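Local coordinates for protein transcriptional regulator, MarR family (Silicibacter pomeroyi DSS-3, PDB 3CDH) that probably binds DNA as a dimeric winged helix-turn-helix transcription factor of the MarR family, regulating transcription, at the interface of chains A and B. Coordinates in Å, arbitrary orientation; residue numbers count along the deposited sequence, not the author numbering. Chains: chain A/B, Transcriptional regulator, MarR family.

The four contacts are pieces of one two-fold symmetric interface, and each has a twin with the chains exchanged. Helix 17-38 serves contacts 1 and 3, whose C-alpha centres are about 15 Å apart, and helix 137-147 serves contacts 2 and 3, about 17 Å apart. Contacts 1 and 4 lie side by side, about 10 Å between centres, and share B:Trp46. Contacts 2 and 4, about 27 Å apart, both use helix 105-128 (105-130 in chain B). N- and C-terminal helices, with helices 43-54 and 105-128, thus build a long, intertwined surface, usual in MarR dimers, which would couple the positions of the two DNA-binding domains.

Contact 1: the interface of chains A and B. Residues chain A 16, 18, 21; chain B 28-29, 32, 46.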
loop_
_atom_site.group_PDB
_atom_site.type_symbol
_atom_site.label_atom_id
_atom_site.label_comp_id
_atom_site.label_asym_id
_atom_site.label_seq_id
_atom_site.Cartn_x
_atom_site.Cartn_y
_atom_site.Cartn_z
ATOM N N TYR A 16 2.896 -13.428 6.145
ATOM C CA TYR A 16 3.514 -13.198 4.844
ATOM C C TYR A 16 3.903 -11.737 4.669
ATOM O O TYR A 16 3.050 -10.849 4.696
ATOM C CB TYR A 16 2.569 -13.629 3.721
ATOM C CG TYR A 16 3.071 -13.290 2.335
ATOM C CD1 TYR A 16 4.370 -13.597 1.951
ATOM C CD2 TYR A 16 2.246 -12.661 1.411
ATOM C CE1 TYR A 16 4.833 -13.290 0.686
ATOM C CE2 TYR A 16 2.701 -12.349 0.144
ATOM C CZ TYR A 16 3.995 -12.665 -0.213
ATOM O OH TYR A 16 4.450 -12.356 -1.474
ATOM N N LEU A 18 4.628 -9.522 2.517
ATOM C CA LEU A 18 3.983 -8.555 1.646
ATOM C C LEU A 18 2.634 -8.159 2.189
ATOM O O LEU A 18 2.166 -7.040 1.944
ATOM C CB LEU A 18 3.840 -9.080 0.229
ATOM C CG LEU A 18 5.148 -9.357 -0.503
ATOM C CD1 LEU A 18 4.820 -9.567 -1.979
ATOM C CD2 LEU A 18 6.122 -8.206 -0.308
ATOM N N LEU A 21 3.328 -5.739 4.996
ATOM C CA LEU A 21 3.618 -4.385 4.506
ATOM C C LEU A 21 2.361 -3.705 3.991
ATOM O O LEU A 21 2.017 -2.628 4.444
ATOM C CB LEU A 21 4.686 -4.401 3.429
ATOM C CG LEU A 21 6.103 -4.572 3.945
ATOM C CD1 LEU A 21 6.968 -5.000 2.818
ATOM C CD2 LEU A 21 6.626 -3.279 4.551
ATOM N N ALA B 28 8.618 -3.681 -2.387
ATOM C CA ALA B 28 8.825 -5.047 -1.952
ATOM C C ALA B 28 7.979 -5.999 -2.794
ATOM O O ALA B 28 8.455 -7.092 -3.137
ATOM C CB ALA B 28 8.527 -5.203 -0.469
ATOM N N SER B 29 6.752 -5.572 -3.114
ATOM C CA SER B 29 5.774 -6.356 -3.875
ATOM C C SER B 29 6.073 -6.412 -5.370
ATOM O O SER B 29 5.632 -7.326 -6.077
ATOM C CB SER B 29 4.383 -5.755 -3.706
ATOM O OG SER B 29 3.754 -6.247 -2.546
ATOM N N PHE B 32 7.260 -9.771 -7.154
ATOM C CA PHE B 32 6.250 -10.796 -7.163
ATOM C C PHE B 32 5.047 -10.431 -8.020
ATOM O O PHE B 32 4.476 -11.301 -8.699
ATOM C CB PHE B 32 5.796 -11.159 -5.758
ATOM C CG PHE B 32 5.055 -12.445 -5.715
ATOM C CD1 PHE B 32 5.696 -13.632 -6.087
ATOM C CD2 PHE B 32 3.708 -12.475 -5.390
ATOM C CE1 PHE B 32 5.014 -14.830 -6.106
ATOM C CE2 PHE B 32 3.006 -13.693 -5.390
ATOM C CZ PHE B 32 3.661 -14.866 -5.752
ATOM N N TRP B 46 -4.736 -12.944 -7.068
ATOM C CA TRP B 46 -3.751 -13.685 -6.300
ATOM C C TRP B 46 -4.031 -13.606 -4.797
ATOM O O TRP B 46 -3.861 -14.598 -4.067
ATOM C CB TRP B 46 -2.343 -13.234 -6.676
ATOM C CG TRP B 46 -1.441 -13.020 -5.547
ATOM C CD1 TRP B 46 -1.042 -11.815 -5.057
ATOM C CD2 TRP B 46 -0.795 -14.012 -4.745
ATOM N NE1 TRP B 46 -0.180 -11.986 -4.008
ATOM C CE2 TRP B 46 -0.006 -13.324 -3.789
ATOM C CE3 TRP B 46 -0.795 -15.408 -4.740
ATOM C CZ2 TRP B 46 0.762 -13.981 -2.825
ATOM C CZ3 TRP B 46 -0.028 -16.072 -3.773
ATOM C CH2 TRP B 46 0.733 -15.355 -2.826
HETATM O O HOH W 1 3.395 -5.508 0.062
#
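A:Leu18 lies against B:Ala28 and B:Ser29 where the long helices 17-38 of a MarR-family dimer meet. Its CB and CG skirt the hydroxyl OG of B:Ser29, and there the chain forks. Branch CD1 comes to 3.5 Å from B:Ser29 OG and also rests near that residue's CA, while CD2 turns toward B:Ala28 and reaches its CB at 3.9 Å. With CG beside the backbone N (chi1 -64°), both methyls are directed at the partner helix. B:Ala28 probably suits the spot, its small methyl allowing a close approach of the helices, and A:Leu21 CD1 meets that same CB at 3.6 Å. Serine serves differently: a water lies 2.7 Å from B:Ser29 OG and 2.7 Å from the carbonyl O of A:Leu18, bridging the chains beside the leucine. Cut back to an alanine, A:Leu18 would lose both branches and is likely to leave a gap over B:Ser29. Farther along, the ring of A:Tyr16 brings CE2 to the edge of the B:Trp46 indole, in its plane, 3.9 Å from CZ2. The phenol OH of A:Tyr16 lies 4.0 Å from B:Phe32 CD2; B:Phe32 CE2 also covers a face of the same indole and probably helps to hold it in place.

Contact 2: the interface of chains A and B. Residues chain A 125, 128-129, 132; chain B 144, 147-148.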
loop_
_atom_site.group_PDB
_atom_site.type_symbol
_atom_site.label_atom_id
_atom_site.label_comp_id
_atom_site.label_asym_id
_atom_site.label_seq_id
_atom_site.Cartn_x
_atom_site.Cartn_y
_atom_site.Cartn_z
ATOM N N LEU A 125 0.931 8.330 16.039
ATOM C CA LEU A 125 1.272 6.933 15.737
ATOM C C LEU A 125 2.631 6.520 16.311
ATOM O O LEU A 125 2.753 5.457 16.977
ATOM C CB LEU A 125 1.252 6.676 14.245
ATOM C CG LEU A 125 0.505 5.435 13.741
ATOM C CD1 LEU A 125 0.906 5.180 12.280
ATOM C CD2 LEU A 125 0.733 4.192 14.599
ATOM N N ALA A 128 2.701 6.085 19.984
ATOM C CA ALA A 128 2.131 4.792 20.354
ATOM C C ALA A 128 3.066 3.623 20.091
ATOM O O ALA A 128 2.842 2.528 20.567
ATOM C CB ALA A 128 0.825 4.567 19.609
ATOM N N LEU A 129 4.098 3.853 19.305
ATOM C CA LEU A 129 5.031 2.799 18.985
ATOM C C LEU A 129 6.294 2.865 19.825
ATOM O O LEU A 129 7.169 2.010 19.701
ATOM C CB LEU A 129 5.431 2.906 17.521
ATOM C CG LEU A 129 4.353 2.754 16.467
ATOM C CD1 LEU A 129 5.026 2.622 15.098
ATOM C CD2 LEU A 129 3.488 1.556 16.720
ATOM N N THR A 132 7.562 -0.170 22.026
ATOM C CA THR A 132 7.405 -1.460 21.334
ATOM C C THR A 132 8.625 -1.855 20.505
ATOM O O THR A 132 9.559 -1.055 20.421
ATOM C CB THR A 132 6.169 -1.399 20.425
ATOM O OG1 THR A 132 6.477 -0.630 19.260
ATOM C CG2 THR A 132 4.973 -0.756 21.142
ATOM N N LEU B 144 3.267 -3.160 14.687
ATOM C CA LEU B 144 2.570 -2.002 14.158
ATOM C C LEU B 144 1.062 -2.255 14.021
ATOM O O LEU B 144 0.242 -1.463 14.542
ATOM C CB LEU B 144 3.192 -1.535 12.841
ATOM C CG LEU B 144 2.434 -0.480 12.031
ATOM C CD1 LEU B 144 2.159 0.792 12.831
ATOM C CD2 LEU B 144 3.193 -0.166 10.755
ATOM N N VAL B 147 -0.754 -2.441 17.292
ATOM C CA VAL B 147 -0.992 -1.099 17.811
ATOM C C VAL B 147 -2.120 -0.407 17.054
ATOM O O VAL B 147 -2.943 0.290 17.648
ATOM C CB VAL B 147 0.277 -0.230 17.730
ATOM C CG1 VAL B 147 -0.067 1.233 17.960
ATOM C CG2 VAL B 147 1.312 -0.706 18.739
ATOM N N LEU B 148 -2.151 -0.602 15.740
ATOM C CA LEU B 148 -3.092 0.107 14.881
ATOM C C LEU B 148 -4.518 -0.383 15.104
ATOM O O LEU B 148 -5.453 0.076 14.448
ATOM C CB LEU B 148 -2.704 -0.055 13.410
ATOM C CG LEU B 148 -1.622 0.893 12.886
ATOM C CD1 LEU B 148 -1.017 0.356 11.598
ATOM C CD2 LEU B 148 -2.188 2.289 12.676
#
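A:Leu129 has just left helix 105-128, with phi -100° and psi -4°, and faces B:Val147 at the end of helix 137-147; both segments belong to the dimerization region typical of MarR proteins. The isobutyl group of A:Leu129 meets the valine at a slant. Its CD2 branch nestles against the fork of B:Val147, 3.7 Å from CG2 and nearly as close to CG1. The other branch, CD1, reaches toward B:Leu144 CD1 at 4.1 Å. In B:Val147, CG1 is anti to the backbone N (chi1 167°), which sends this methyl to A:Ala128 CB, 3.8 Å away, as well as to the leucine, while CG2 adds a second contact to A:Leu129 CD2. A beta-branched residue fits here since it presents two methyls to the partner, and the short methyl of A:Ala128 suits a place close to the valine. A:Leu125, four residues before A:Leu129 and in the last turn of helix 105-128, crosses both B:Leu144 and B:Leu148 at about a right angle. Its CD2 does the touching, 4.0 Å from B:Leu148 CD2 and slightly farther from B:Leu144 CD1. Within chain A, A:Thr132 OG1 donates a hydrogen bond of 2.8 Å to the carbonyl O of A:Leu129, tilted out of the carbonyl plane, which helps hold the turn that presents the leucine.

Contact 3: the interface of chains A and B. Residues chain A 141-142, 145; chain B 14, 19-20, 23-24.
A:Leu141, A:Arg142 and A:Leu145, from helix 137-147, pack on B:Leu20 and B:Ser24 of helix 17-38. Apolar contacts come first. B:Leu20 reaches between the three, its CB 3.8 Å from A:Leu141 CD1 and its CD2 3.8 Å from A:Leu145 CD1. The two leucine pairs meet at a slant, and this flexible, branched side chain suits a place with neighbours on several sides. A:Leu145 CD2 passes over the helix backbone at B:Ser24, 3.9 Å from CA, where small B:Ala23 and B:Ser24 leave room for it.

Arginine suits its place by packing both aliphatic chain and guanidinium face on B:Leu20, while its charged end can probably extend toward the surface. Bends at chi2 (-78°) and chi3 swing the guanidinium round, and B:Leu20 CD2 sits over one face, toward the rim. A:Arg142 NH1 also approaches the carbonyl O of B:Ser14, but the N-H points elsewhere and no hydrogen bond is formed in this model.

The hydrogen bond here lies within chain B: B:Ser24 OG donates to the carbonyl O of B:Leu20 (2.7 Å), giving the hydroxyl a partner in its own helix while A:Leu141 and A:Leu145 pack against it. The site fastens helix 137-147 of one subunit to the long helix 17-38 of the other, helping to hold the dimer together.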
loop_
_atom_site.group_PDB
_atom_site.type_symbol
_atom_site.label_atom_id
_atom_site.label_comp_id
_atom_site.label_asym_id
_atom_site.label_seq_id
_atom_site.Cartn_x
_atom_site.Cartn_y
_atom_site.Cartn_z
ATOM N N LEU A 141 12.234 0.663 7.811
ATOM C CA LEU A 141 11.750 0.879 6.465
ATOM C C LEU A 141 12.823 1.503 5.553
ATOM O O LEU A 141 12.987 1.051 4.402
ATOM C CB LEU A 141 10.483 1.717 6.458
ATOM C CG LEU A 141 9.324 1.110 7.225
ATOM C CD1 LEU A 141 8.125 2.043 7.298
ATOM C CD2 LEU A 141 8.917 -0.207 6.621
ATOM N N ARG A 142 13.569 2.503 6.029
ATOM C CA ARG A 142 14.538 3.152 5.138
ATOM C C ARG A 142 15.697 2.209 4.822
ATOM O O ARG A 142 16.353 2.372 3.793
ATOM C CB ARG A 142 15.052 4.490 5.683
ATOM C CG ARG A 142 14.781 5.711 4.773
ATOM C CD ARG A 142 15.712 5.876 3.550
ATOM N NE ARG A 142 15.022 5.789 2.249
ATOM C CZ ARG A 142 14.112 6.652 1.751
ATOM N NH1 ARG A 142 13.689 7.716 2.419
ATOM N NH2 ARG A 142 13.598 6.440 0.553
ATOM N N LEU A 145 14.085 -0.191 2.126
ATOM C CA LEU A 145 14.122 0.578 0.879
ATOM C C LEU A 145 15.524 0.641 0.264
ATOM O O LEU A 145 15.668 0.535 -0.953
ATOM C CB LEU A 145 13.563 1.983 1.084
ATOM C CG LEU A 145 12.045 2.120 1.130
ATOM C CD1 LEU A 145 11.723 3.545 1.418
ATOM C CD2 LEU A 145 11.398 1.710 -0.174
ATOM N N SER B 14 10.280 12.416 2.175
ATOM C CA SER B 14 11.345 11.424 2.322
ATOM C C SER B 14 11.446 10.780 3.722
ATOM O O SER B 14 11.864 9.616 3.825
ATOM C CB SER B 14 12.695 12.036 1.929
ATOM O OG SER B 14 13.232 12.795 3.011
ATOM N N TYR B 19 4.599 7.629 3.808
ATOM C CA TYR B 19 5.340 7.474 2.575
ATOM C C TYR B 19 6.235 6.242 2.663
ATOM O O TYR B 19 6.220 5.392 1.771
ATOM C CB TYR B 19 6.156 8.718 2.242
ATOM C CG TYR B 19 7.145 8.430 1.149
ATOM C CD1 TYR B 19 8.468 8.120 1.453
ATOM C CD2 TYR B 19 6.754 8.395 -0.189
ATOM C CE1 TYR B 19 9.389 7.825 0.459
ATOM C CE2 TYR B 19 7.667 8.114 -1.191
ATOM C CZ TYR B 19 8.971 7.823 -0.850
ATOM O OH TYR B 19 9.881 7.543 -1.805
ATOM N N LEU B 20 7.003 6.135 3.743
ATOM C CA LEU B 20 7.916 5.023 3.897
ATOM C C LEU B 20 7.154 3.709 3.886
ATOM O O LEU B 20 7.609 2.746 3.266
ATOM C CB LEU B 20 8.715 5.157 5.163
ATOM C CG LEU B 20 9.725 6.300 5.144
ATOM C CD1 LEU B 20 10.223 6.506 6.552
ATOM C CD2 LEU B 20 10.867 6.062 4.190
ATOM N N ALA B 23 5.749 3.228 0.009
ATOM C CA ALA B 23 6.841 2.948 -0.914
ATOM C C ALA B 23 7.405 1.540 -0.688
ATOM O O ALA B 23 7.594 0.773 -1.649
ATOM C CB ALA B 23 7.931 3.989 -0.777
ATOM N N SER B 24 7.658 1.194 0.567
ATOM C CA SER B 24 8.141 -0.136 0.908
ATOM C C SER B 24 7.249 -1.222 0.357
ATOM O O SER B 24 7.717 -2.181 -0.262
ATOM C CB SER B 24 8.169 -0.306 2.406
ATOM O OG SER B 24 9.144 0.547 2.928
#

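Contact 4: the interface of chains A and B. Residues chain A 12; chain B 46, 53-54, 115, 118-119.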
loop_
_atom_site.group_PDB
_atom_site.type_symbol
_atom_site.label_atom_id
_atom_site.label_comp_id
_atom_site.label_asym_id
_atom_site.label_seq_id
_atom_site.Cartn_x
_atom_site.Cartn_y
_atom_site.Cartn_z
ATOM N N PHE A 12 -1.092 -18.522 6.354
ATOM C CA PHE A 12 -0.032 -18.041 5.477
ATOM C C PHE A 12 -0.021 -16.517 5.409
ATOM O O PHE A 12 0.975 -15.879 5.749
ATOM C CB PHE A 12 -0.191 -18.627 4.072
ATOM C CG PHE A 12 0.533 -17.856 3.007
ATOM C CD1 PHE A 12 1.905 -17.679 3.072
ATOM C CD2 PHE A 12 -0.158 -17.306 1.940
ATOM C CE1 PHE A 12 2.574 -16.969 2.094
ATOM C CE2 PHE A 12 0.505 -16.595 0.958
ATOM C CZ PHE A 12 1.873 -16.426 1.035
ATOM N N TRP B 46 -4.736 -12.944 -7.068
ATOM C CA TRP B 46 -3.751 -13.685 -6.300
ATOM C C TRP B 46 -4.031 -13.606 -4.797
ATOM O O TRP B 46 -3.861 -14.598 -4.067
ATOM C CB TRP B 46 -2.343 -13.234 -6.676
ATOM C CG TRP B 46 -1.441 -13.020 -5.547
ATOM C CD1 TRP B 46 -1.042 -11.815 -5.057
ATOM C CD2 TRP B 46 -0.795 -14.012 -4.745
ATOM N NE1 TRP B 46 -0.180 -11.986 -4.008
ATOM C CE2 TRP B 46 -0.006 -13.324 -3.789
ATOM C CE3 TRP B 46 -0.795 -15.408 -4.740
ATOM C CZ2 TRP B 46 0.762 -13.981 -2.825
ATOM C CZ3 TRP B 46 -0.028 -16.072 -3.773
ATOM C CH2 TRP B 46 0.733 -15.355 -2.826
ATOM N N VAL B 53 -5.842 -20.493 0.404
ATOM C CA VAL B 53 -4.977 -21.660 0.410
ATOM C C VAL B 53 -5.048 -22.452 1.728
ATOM O O VAL B 53 -5.238 -23.658 1.669
ATOM C CB VAL B 53 -3.540 -21.309 -0.015
ATOM C CG1 VAL B 53 -2.737 -20.766 1.145
ATOM C CG2 VAL B 53 -2.862 -22.512 -0.629
ATOM N N ASP B 54 -4.939 -21.800 2.895
ATOM C CA ASP B 54 -5.083 -22.530 4.175
ATOM C C ASP B 54 -6.519 -22.773 4.534
ATOM O O ASP B 54 -6.868 -23.884 4.880
ATOM C CB ASP B 54 -4.501 -21.822 5.389
ATOM C CG ASP B 54 -3.253 -21.098 5.092
ATOM O OD1 ASP B 54 -2.146 -21.664 5.312
ATOM O OD2 ASP B 54 -3.399 -19.949 4.641
ATOM N N VAL B 115 1.568 -19.758 -3.915
ATOM C CA VAL B 115 2.039 -19.538 -2.555
ATOM C C VAL B 115 3.488 -20.039 -2.405
ATOM O O VAL B 115 4.333 -19.382 -1.779
ATOM C CB VAL B 115 1.069 -20.122 -1.507
ATOM C CG1 VAL B 115 1.686 -20.126 -0.124
ATOM C CG2 VAL B 115 -0.229 -19.304 -1.497
ATOM N N ALA B 118 5.558 -17.289 -3.844
ATOM C CA ALA B 118 5.534 -16.162 -2.916
ATOM C C ALA B 118 6.519 -16.416 -1.782
ATOM O O ALA B 118 7.330 -15.540 -1.475
ATOM C CB ALA B 118 4.121 -15.873 -2.391
ATOM N N ARG B 119 6.481 -17.624 -1.209
ATOM C CA ARG B 119 7.335 -17.945 -0.067
ATOM C C ARG B 119 8.812 -17.848 -0.424
ATOM O O ARG B 119 9.601 -17.302 0.337
ATOM C CB ARG B 119 7.045 -19.336 0.476
ATOM C CG ARG B 119 5.793 -19.478 1.306
ATOM C CD ARG B 119 5.725 -20.910 1.850
ATOM N NE ARG B 119 4.388 -21.336 2.280
ATOM C CZ ARG B 119 3.853 -21.069 3.479
ATOM N NH1 ARG B 119 4.535 -20.343 4.385
ATOM N NH2 ARG B 119 2.624 -21.524 3.770
#
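The N-terminal arm of one MarR-family subunit, at the start of helix 12-15, reaches across the dimer and lays A:Phe12 on B:Val115 and B:Arg119 of helix 105-130. The phenyl ring lies flat over the valine: B:Val115 CG1 stands over the ring centre, 3.7 Å from the centroid, in a CH-pi contact. The second methyl, CG2, meets the rim at CE2, also 3.7 Å away. The valine's chi1 of 169° places CG1 anti to the backbone N and directs it into the ring face, and a beta-branched residue thus offers both a methyl for the face and one for the rim. B:Arg119 runs extended from CG to NE past the phenylalanine in the opposite direction. Its guanidinium, turned 55° from the ring, takes A:Phe12 CD1 over one face, 3.9 Å from B:Arg119 CZ. At the far end of the ring, CZ approaches B:Ala118 CB, and CE2 lies 4.0 Å from B:Trp46 CH2. The arm's backbone is held too: A:Phe12 N donates a nearly straight hydrogen bond of 3.2 Å to B:Asp54 OD2, arriving from above the carboxylate plane. Without the ring, as with a serine here, B:Val115 CG1 would probably lose the face it packs against, leaving the arm attached less firmly to the partner.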